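Local coordinates for protein putative NADH Oxidase (Clostridium acetobutylicum, PDB 3E10) that binds flavin mononucleotide and, as a member of the nitroreductase family, probably acts as an FMN-dependent oxidoreductase, at residues N7-R12 with I155-A160. Sequence-based numbering, arbitrary orientation. Where two conformers were deposited one is given.
Sequences NRRSIR and IDRFDA. With FMN (flavin mononucleotide), chain L.
Two successive bends in the R9 side chain, chi2 -86° and chi3 67°, curl its guanidinium back against I155 and onto the FMN phosphate, where R157 arrives from 155-160. I155 CB sits over one face of that guanidinium, displaced toward its rim, while its CD1 packs 3.6 Å from R9 CD. The R9 and R157 planes stand 80° apart, with R9 NH2 and R157 NH1 separated by 3.6 Å; both nitrogens donate to FMN O1P, each at 2.8 Å, and the shared anion accounts for their closeness. The same oxygen accepts from R8 NH2 at 2.9 Å, giving it three hydrogen bonds and a weak fourth from R157 NH2. The two other terminal phosphate oxygens each accept two bonds: O3P from R9 NE and the backbone N of S10, O2P from R8 NH1 and S10 OG. R9 is held further by NH1 donating to the carbonyl of K153 and its backbone N to N152 OD1. Away from the phosphate, R12, extended from CG to NE, reaches the pyrimidine edge of the isoalloxazine, NE donating to FMN O2 at 2.7 Å and NH2 to FMN N1. With Q33 of the second subunit bonding R8, I155 and R157, this basic cradle illustrates the FMN site at the dimer interface of the nitroreductase fold.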
# COMPACT_ATOMS: atom_id res chain seq x y z
N ASN B 7 9.33 -6.74 -10.08
CA ASN B 7 9.99 -5.86 -11.04
C ASN B 7 9.66 -4.38 -10.90
O ASN B 7 10.35 -3.55 -11.45
CB ASN B 7 9.71 -6.33 -12.47
CG ASN B 7 10.51 -7.58 -12.84
OD1 ASN B 7 11.73 -7.57 -12.82
ND2 ASN B 7 9.81 -8.65 -13.18
N ARG B 8 8.60 -4.05 -10.16
CA ARG B 8 8.25 -2.64 -9.97
C ARG B 8 9.42 -1.89 -9.32
O ARG B 8 9.88 -2.27 -8.23
CB ARG B 8 7.06 -2.56 -9.05
CG ARG B 8 6.63 -1.11 -8.67
CD ARG B 8 6.18 -0.96 -7.22
NE ARG B 8 7.22 -1.41 -6.27
CZ ARG B 8 8.30 -0.73 -5.92
NH1 ARG B 8 8.57 0.45 -6.46
NH2 ARG B 8 9.15 -1.26 -5.04
N ARG B 9 9.86 -0.81 -9.97
CA ARG B 9 10.93 0.02 -9.43
C ARG B 9 10.50 1.48 -9.40
O ARG B 9 9.64 1.92 -10.18
CB ARG B 9 12.22 -0.09 -10.30
CG ARG B 9 12.86 -1.47 -10.32
CD ARG B 9 13.82 -1.74 -9.20
NE ARG B 9 13.22 -1.81 -7.87
CZ ARG B 9 12.66 -2.92 -7.37
NH1 ARG B 9 12.58 -4.04 -8.08
NH2 ARG B 9 12.15 -2.88 -6.16
N SER B 10 11.15 2.28 -8.56
CA SER B 10 10.99 3.72 -8.64
C SER B 10 11.78 4.25 -9.84
O SER B 10 13.01 4.18 -9.86
CB SER B 10 11.48 4.38 -7.35
OG SER B 10 10.58 4.15 -6.28
N ILE B 11 11.06 4.77 -10.82
CA ILE B 11 11.62 5.31 -12.04
C ILE B 11 11.39 6.81 -12.04
O ILE B 11 10.25 7.26 -11.87
CB ILE B 11 11.04 4.59 -13.29
CG1 ILE B 11 11.57 3.12 -13.30
CG2 ILE B 11 11.42 5.37 -14.58
CD1 ILE B 11 11.08 2.25 -14.45
N ARG B 12 12.49 7.57 -12.16
CA ARG B 12 12.53 9.00 -11.88
C ARG B 12 12.89 9.88 -13.06
O ARG B 12 13.02 11.09 -12.90
CB ARG B 12 13.50 9.26 -10.73
CG ARG B 12 13.07 8.57 -9.43
CD ARG B 12 14.04 8.91 -8.29
NE ARG B 12 13.57 8.42 -7.01
CZ ARG B 12 13.89 7.26 -6.46
NH1 ARG B 12 14.72 6.41 -7.06
NH2 ARG B 12 13.39 6.93 -5.28
N ILE B 155 15.21 -6.09 -8.27
CA ILE B 155 16.23 -5.89 -7.23
C ILE B 155 15.70 -6.68 -6.03
O ILE B 155 14.63 -6.39 -5.51
CB ILE B 155 16.45 -4.41 -6.86
CG1 ILE B 155 16.98 -3.63 -8.07
CG2 ILE B 155 17.35 -4.29 -5.67
CD1 ILE B 155 17.13 -2.12 -7.83
N ASP B 156 16.41 -7.72 -5.64
CA ASP B 156 15.93 -8.67 -4.65
C ASP B 156 16.20 -8.11 -3.26
O ASP B 156 17.37 -8.03 -2.81
CB ASP B 156 16.63 -10.01 -4.84
CG ASP B 156 16.04 -11.11 -3.99
OD1 ASP B 156 15.16 -10.85 -3.15
OD2 ASP B 156 16.50 -12.27 -4.16
N ARG B 157 15.13 -7.71 -2.58
CA ARG B 157 15.23 -7.09 -1.26
C ARG B 157 14.91 -8.07 -0.14
O ARG B 157 14.85 -7.70 1.04
CB ARG B 157 14.28 -5.91 -1.19
CG ARG B 157 14.57 -4.81 -2.19
CD ARG B 157 15.17 -3.60 -1.54
NE ARG B 157 15.59 -2.62 -2.54
CZ ARG B 157 14.76 -1.80 -3.17
NH1 ARG B 157 13.47 -1.83 -2.93
NH2 ARG B 157 15.22 -0.95 -4.07
N PHE B 158 14.71 -9.33 -0.48
CA PHE B 158 14.37 -10.31 0.55
C PHE B 158 15.46 -10.38 1.62
O PHE B 158 16.66 -10.44 1.31
CB PHE B 158 14.20 -11.69 -0.07
CG PHE B 158 13.73 -12.76 0.91
CD1 PHE B 158 12.45 -12.69 1.50
CD2 PHE B 158 14.53 -13.86 1.19
CE1 PHE B 158 12.02 -13.71 2.36
CE2 PHE B 158 14.09 -14.87 2.06
CZ PHE B 158 12.86 -14.80 2.63
N ASP B 159 15.04 -10.45 2.88
CA ASP B 159 15.94 -10.66 4.00
C ASP B 159 15.26 -11.59 5.00
O ASP B 159 14.38 -11.19 5.71
CB ASP B 159 16.25 -9.33 4.65
CG ASP B 159 17.22 -9.46 5.82
OD1 ASP B 159 17.63 -10.60 6.19
OD2 ASP B 159 17.58 -8.36 6.34
N ALA B 160 15.70 -12.84 5.06
CA ALA B 160 15.07 -13.82 5.93
C ALA B 160 15.17 -13.46 7.40
O ALA B 160 14.38 -13.97 8.22
CB ALA B 160 15.66 -15.23 5.67
N1 FMN L . 11.21 8.69 -4.02
C2 FMN L . 11.57 9.95 -4.41
O2 FMN L . 12.38 10.11 -5.33
N3 FMN L . 11.01 11.03 -3.78
C4 FMN L . 10.16 10.92 -2.70
O4 FMN L . 9.67 11.94 -2.16
C4A FMN L . 9.78 9.63 -2.31
N5 FMN L . 8.88 9.47 -1.29
C5A FMN L . 8.47 8.19 -0.96
C6 FMN L . 7.55 8.04 0.07
C7 FMN L . 7.10 6.77 0.46
C7M FMN L . 6.06 6.63 1.51
C8 FMN L . 7.57 5.65 -0.24
C8M FMN L . 6.93 4.28 -0.01
C9 FMN L . 8.49 5.82 -1.28
C9A FMN L . 8.97 7.07 -1.64
N10 FMN L . 9.91 7.25 -2.65
C10 FMN L . 10.29 8.53 -3.02
C1' FMN L . 10.41 6.08 -3.39
C2' FMN L . 11.48 5.35 -2.56
O2' FMN L . 12.71 6.07 -2.49
C3' FMN L . 11.74 3.97 -3.17
O3' FMN L . 10.56 3.20 -3.04
C4' FMN L . 12.94 3.22 -2.56
O4' FMN L . 14.17 3.89 -2.86
C5' FMN L . 13.06 1.77 -3.01
O5' FMN L . 13.24 1.67 -4.43
P FMN L . 12.15 0.92 -5.32
O1P FMN L . 11.91 -0.45 -4.73
O2P FMN L . 10.88 1.71 -5.28
O3P FMN L . 12.78 0.84 -6.69